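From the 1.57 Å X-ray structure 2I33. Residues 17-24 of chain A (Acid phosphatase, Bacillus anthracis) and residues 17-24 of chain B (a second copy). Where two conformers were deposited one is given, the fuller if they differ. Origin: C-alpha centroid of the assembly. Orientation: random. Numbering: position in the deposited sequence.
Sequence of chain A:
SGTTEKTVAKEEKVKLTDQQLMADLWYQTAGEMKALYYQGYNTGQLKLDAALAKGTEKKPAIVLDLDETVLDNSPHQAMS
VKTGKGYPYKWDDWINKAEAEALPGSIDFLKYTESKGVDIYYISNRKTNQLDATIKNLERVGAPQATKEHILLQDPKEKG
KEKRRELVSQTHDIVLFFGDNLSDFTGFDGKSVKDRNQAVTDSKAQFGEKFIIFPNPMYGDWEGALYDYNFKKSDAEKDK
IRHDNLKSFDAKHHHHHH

Chain A 17-24: TDQQLMAD
Chain B, residues 17-24: TDQQLMAD

What ties the two backbones together? Two reciprocal hydrogen bonds do: Met B22 N donates to Gln A19 O at 3.0 Å (158° at the hydrogen), and Met A22 N donates to Gln B19 O at 3.0 Å (160°). Within chain A, bonds run from Gln A20 N to Thr A17 O, Leu A21 N to Asp A18 O and Asp A24 N to Gln A20 O; chain B repeats them from Gln B20 N to Thr B17 O, Leu B21 N to Asp B18 O and Asp B24 N to Gln B20 O. All residues have helical phi/psi, from about -55/-47 at Ala B23 to -90/-10 at Gln B20; residues 17-20 of chain B form a 3-10 segment, and both chains are helical by residues 21-24, the helix continuing beyond.

What shares the space between two carbonyl oxygens that lie side by side? Gln A19 O and Gln B19 O, 3.5 Å apart, are both acceptors and do not bond directly. Water 2 donates to both, at 2.7 Å from Gln A19 O and 2.8 Å from Gln B19 O, and accepts from Ala A23 N at 3.1 Å and Ala B23 N at 3.0 Å. With four bonds, the water joins the two backbones.

What sets the register and the flanks? The copies meet nearly symmetrically about this centre, with CA-CA distances of 4.3 Å for Gln A19-Gln B19, 5.4 Å for Gln A20-Met B22, 5.3 Å for Met A22-Gln B20 and 4.8 Å for Ala A23-Ala B23. CA-H...O contacts run from Gln B19 CA to Asp A18 O (3.3 Å) and from Gln A19 CA to Asp B18 O (3.4 Å). Gln A19 and Gln B19 point sideways and extend as m,t, chi3 near 7°; their long amides reach waters shared with the opposing carboxylates. Water 1 accepts from Gln B19 NE2 (2.9 Å) and donates weakly to Asp A18 OD2 (2.8 Å); water 3 does likewise with Gln A19 NE2 (2.9 Å) and Asp B18 OD2 (2.8 Å). Asp A18 and Asp B18 are m.

Which side chains fill the remaining space? The stretches bury 535 Å², Gln A19 and Gln B19 giving 105 Å² each, the largest shares. Met A22 and Met B22, m,m,m, start toward the other copy but end leading away; apolar and flexible, they lie against its backbone, Met A22 CG 3.9 Å from Gln B20 CA. Alanine's small methyl suits the close backbones: Ala A23 CB meets Ala B23 CB at 4.3 Å. Leu A21 and Leu B21, t,t, point toward the partner, Leu B21 CD2 lying 3.7 Å from Gln A19 OE1.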

ATOM      1  N   THR A  17       1.224  19.496   9.320  1.00 31.78           N
ATOM      2  CA  THR A  17       1.223  19.170   7.893  1.00 29.59           C
ATOM      3  C   THR A  17       2.589  18.697   7.375  1.00 28.17           C
ATOM      4  O   THR A  17       2.645  17.919   6.417  1.00 28.09           O
ATOM      5  CB  THR A  17       0.747  20.335   7.012  1.00 29.88           C
ATOM      6  OG1 THR A  17       1.384  21.533   7.435  1.00 29.49           O
ATOM      7  CG2 THR A  17      -0.781  20.466   7.085  1.00 31.36           C
ATOM      8  N   ASP A  18       3.662  19.109   8.040  1.00 27.08           N
ATOM      9  CA  ASP A  18       4.991  18.685   7.626  1.00 26.32           C
ATOM     10  C   ASP A  18       5.138  17.194   7.883  1.00 25.71           C
ATOM     11  O   ASP A  18       5.858  16.504   7.170  1.00 26.85           O
ATOM     12  CB  ASP A  18       6.094  19.433   8.384  1.00 26.69           C
ATOM     13  CG  ASP A  18       6.369  20.839   7.821  1.00 27.95           C
ATOM     14  OD1 ASP A  18       5.788  21.191   6.766  0.50 27.08           O
ATOM     15  OD2 ASP A  18       7.208  21.537   8.429  0.50 26.92           O
ATOM     16  N   GLN A  19       4.451  16.700   8.901  1.00 25.08           N
ATOM     17  CA  GLN A  19       4.530  15.270   9.225  1.00 25.53           C
ATOM     18  C   GLN A  19       3.938  14.346   8.165  1.00 26.50           C
ATOM     19  O   GLN A  19       4.196  13.122   8.179  1.00 25.79           O
ATOM     20  CB  GLN A  19       3.888  15.031  10.593  1.00 25.76           C
ATOM     21  CG  GLN A  19       4.630  15.749  11.703  1.00 26.21           C
ATOM     22  CD  GLN A  19       3.961  15.598  13.041  1.00 27.92           C
ATOM     23  OE1 GLN A  19       3.002  14.852  13.162  1.00 31.17           O
ATOM     24  NE2 GLN A  19       4.490  16.265  14.065  1.00 28.96           N
ATOM     25  N   GLN A  20       3.161  14.923   7.239  1.00 26.71           N
ATOM     26  CA  GLN A  20       2.487  14.234   6.114  0.50 27.25           C
ATOM     27  C   GLN A  20       3.386  14.085   4.899  1.00 26.52           C
ATOM     28  O   GLN A  20       3.046  13.377   3.933  1.00 26.24           O
ATOM     29  CB  GLN A  20       1.325  15.085   5.566  0.50 27.59           C
ATOM     30  CG  GLN A  20       0.347  15.676   6.548  0.50 29.40           C
ATOM     31  CD  GLN A  20      -0.727  16.519   5.854  0.50 29.04           C
ATOM     32  OE1 GLN A  20      -0.733  16.678   4.613  0.50 32.52           O
ATOM     33  NE2 GLN A  20      -1.644  17.068   6.648  0.50 30.47           N
ATOM     34  N   LEU A  21       4.475  14.830   4.895  1.00 26.17           N
ATOM     35  CA  LEU A  21       5.186  15.069   3.660  1.00 26.85           C
ATOM     36  C   LEU A  21       5.619  13.795   2.959  1.00 26.13           C
ATOM     37  O   LEU A  21       5.298  13.607   1.784  1.00 28.01           O
ATOM     38  CB  LEU A  21       6.353  16.004   3.874  1.00 26.86           C
ATOM     39  CG  LEU A  21       6.751  16.724   2.596  1.00 30.18           C
ATOM     40  CD1 LEU A  21       7.512  18.013   2.913  1.00 31.64           C
ATOM     41  CD2 LEU A  21       7.550  15.828   1.707  1.00 31.64           C
ATOM     42  N   MET A  22       6.296  12.894   3.663  1.00 26.32           N
ATOM     43  CA  MET A  22       6.754  11.662   3.017  1.00 25.99           C
ATOM     44  C   MET A  22       5.598  10.790   2.529  1.00 26.10           C
ATOM     45  O   MET A  22       5.632  10.241   1.429  1.00 26.35           O
ATOM     46  CB  MET A  22       7.623  10.872   3.978  1.00 26.80           C
ATOM     47  CG  MET A  22       8.948  11.489   4.139  1.00 28.10           C
ATOM     48  SD  MET A  22       9.890  11.479   2.599  1.00 29.95           S
ATOM     49  CE  MET A  22      10.598   9.844   2.672  1.00 31.84           C
ATOM     50  N   ALA A  23       4.566  10.660   3.350  1.00 25.96           N
ATOM     51  CA  ALA A  23       3.390   9.898   2.922  1.00 26.46           C
ATOM     52  C   ALA A  23       2.818  10.466   1.617  1.00 26.61           C
ATOM     53  O   ALA A  23       2.486   9.714   0.686  1.00 27.72           O
ATOM     54  CB  ALA A  23       2.356   9.915   3.977  1.00 26.89           C
ATOM     55  N   ASP A  24       2.709  11.789   1.561  1.00 25.69           N
ATOM     56  CA  ASP A  24       2.137  12.469   0.391  1.00 26.72           C
ATOM     57  C   ASP A  24       3.035  12.309  -0.808  1.00 26.66           C
ATOM     58  O   ASP A  24       2.572  12.048  -1.923  1.00 26.93           O
ATOM     59  CB  ASP A  24       1.990  13.966   0.659  1.00 27.01           C
ATOM     60  CG  ASP A  24       0.910  14.293   1.647  1.00 27.26           C
ATOM     61  OD1 ASP A  24       0.157  13.392   2.073  1.00 28.38           O
ATOM     62  OD2 ASP A  24       0.816  15.488   2.009  1.00 29.16           O
TER
ATOM     63  N   THR B  17      13.436  14.206   9.730  1.00 31.02           N
ATOM     64  CA  THR B  17      12.833  12.991  10.249  1.00 30.03           C
ATOM     65  C   THR B  17      11.362  13.199  10.577  1.00 28.64           C
ATOM     66  O   THR B  17      10.577  12.259  10.456  1.00 28.80           O
ATOM     67  CB  THR B  17      13.543  12.498  11.542  1.00 30.79           C
ATOM     68  OG1 THR B  17      13.637  13.586  12.463  1.00 30.67           O
ATOM     69  CG2 THR B  17      14.932  11.956  11.233  1.00 32.05           C
ATOM     70  N   ASP B  18      10.983  14.428  10.957  1.00 27.96           N
ATOM     71  CA  ASP B  18       9.577  14.708  11.256  1.00 27.54           C
ATOM     72  C   ASP B  18       8.690  14.442  10.048  1.00 26.95           C
ATOM     73  O   ASP B  18       7.566  14.023  10.195  1.00 27.05           O
ATOM     74  CB  ASP B  18       9.344  16.158  11.726  1.00 28.32           C
ATOM     75  CG  ASP B  18       9.582  16.356  13.217  1.00 31.53           C
ATOM     76  OD1 ASP B  18       9.810  15.360  13.937  1.00 34.70           O
ATOM     77  OD2 ASP B  18       9.518  17.527  13.663  1.00 34.11           O
ATOM     78  N   GLN B  19       9.216  14.647   8.852  1.00 25.43           N
ATOM     79  CA  GLN B  19       8.419  14.470   7.636  1.00 25.53           C
ATOM     80  C   GLN B  19       8.053  13.021   7.359  1.00 25.19           C
ATOM     81  O   GLN B  19       7.214  12.757   6.492  1.00 25.89           O
ATOM     82  CB  GLN B  19       9.154  15.027   6.434  1.00 25.55           C
ATOM     83  CG  GLN B  19       9.368  16.510   6.525  1.00 25.24           C
ATOM     84  CD  GLN B  19      10.202  17.068   5.406  1.00 28.07           C
ATOM     85  OE1 GLN B  19      10.533  16.350   4.473  1.00 28.21           O
ATOM     86  NE2 GLN B  19      10.536  18.368   5.490  1.00 26.36           N
ATOM     87  N   GLN B  20       8.682  12.084   8.078  1.00 25.49           N
ATOM     88  CA  GLN B  20       8.416  10.661   7.945  1.00 27.05           C
ATOM     89  C   GLN B  20       7.314  10.204   8.887  1.00 26.50           C
ATOM     90  O   GLN B  20       6.900   9.037   8.827  1.00 26.86           O
ATOM     91  CB  GLN B  20       9.668   9.834   8.269  1.00 26.47           C
ATOM     92  CG  GLN B  20       9.650   8.453   7.605  1.00 27.91           C
ATOM     93  CD  GLN B  20      10.766   7.521   8.067  1.00 28.22           C
ATOM     94  OE1 GLN B  20      11.375   6.805   7.226  1.00 30.90           O
ATOM     95  NE2 GLN B  20      11.046   7.511   9.370  1.00 26.92           N
ATOM     96  N   LEU B  21       6.903  11.072   9.812  1.00 25.95           N
ATOM     97  CA  LEU B  21       6.127  10.609  10.953  1.00 26.96           C
ATOM     98  C   LEU B  21       4.854   9.896  10.518  1.00 26.76           C
ATOM     99  O   LEU B  21       4.595   8.758  10.928  1.00 28.41           O
ATOM    100  CB  LEU B  21       5.826  11.749  11.894  1.00 27.22           C
ATOM    101  CG  LEU B  21       5.210  11.355  13.220  1.00 29.95           C
ATOM    102  CD1 LEU B  21       5.601  12.402  14.238  1.00 31.22           C
ATOM    103  CD2 LEU B  21       3.719  11.229  13.113  1.00 31.76           C
ATOM    104  N   MET B  22       4.079  10.523   9.637  1.00 26.87           N
ATOM    105  CA  MET B  22       2.786   9.907   9.259  1.00 26.90           C
ATOM    106  C   MET B  22       2.976   8.609   8.481  1.00 27.05           C
ATOM    107  O   MET B  22       2.248   7.638   8.680  1.00 27.06           O
ATOM    108  CB  MET B  22       1.920  10.874   8.483  1.00 27.60           C
ATOM    109  CG  MET B  22       1.401  11.964   9.356  1.00 28.13           C
ATOM    110  SD  MET B  22       0.179  11.369  10.551  1.00 32.82           S
ATOM    111  CE  MET B  22      -1.328  11.444   9.605  1.00 34.44           C
ATOM    112  N   ALA B  23       3.947   8.599   7.590  1.00 26.91           N
ATOM    113  CA  ALA B  23       4.292   7.358   6.856  1.00 26.61           C
ATOM    114  C   ALA B  23       4.598   6.200   7.837  1.00 27.33           C
ATOM    115  O   ALA B  23       4.125   5.073   7.690  1.00 26.27           O
ATOM    116  CB  ALA B  23       5.455   7.603   5.943  1.00 27.58           C
ATOM    117  N   ASP B  24       5.409   6.491   8.847  1.00 25.75           N
ATOM    118  CA  ASP B  24       5.773   5.489   9.850  1.00 27.19           C
ATOM    119  C   ASP B  24       4.567   5.076  10.672  1.00 26.56           C
ATOM    120  O   ASP B  24       4.404   3.908  11.025  1.00 27.10           O
ATOM    121  CB  ASP B  24       6.831   6.026  10.810  1.00 27.41           C
ATOM    122  CG  ASP B  24       8.181   6.237  10.155  1.00 26.39           C
ATOM    123  OD1 ASP B  24       8.362   5.819   9.009  1.00 27.66           O
ATOM    124  OD2 ASP B  24       9.089   6.830  10.831  1.00 27.34           O
TER
HETATM  125  O   HOH W   1       9.552  20.340   7.432  1.00 38.56           O
HETATM  126  O   HOH W   2       4.881  11.198   6.431  1.00 19.26           O
HETATM  127  O   HOH W   3       6.810  17.945  14.158  1.00 36.37           O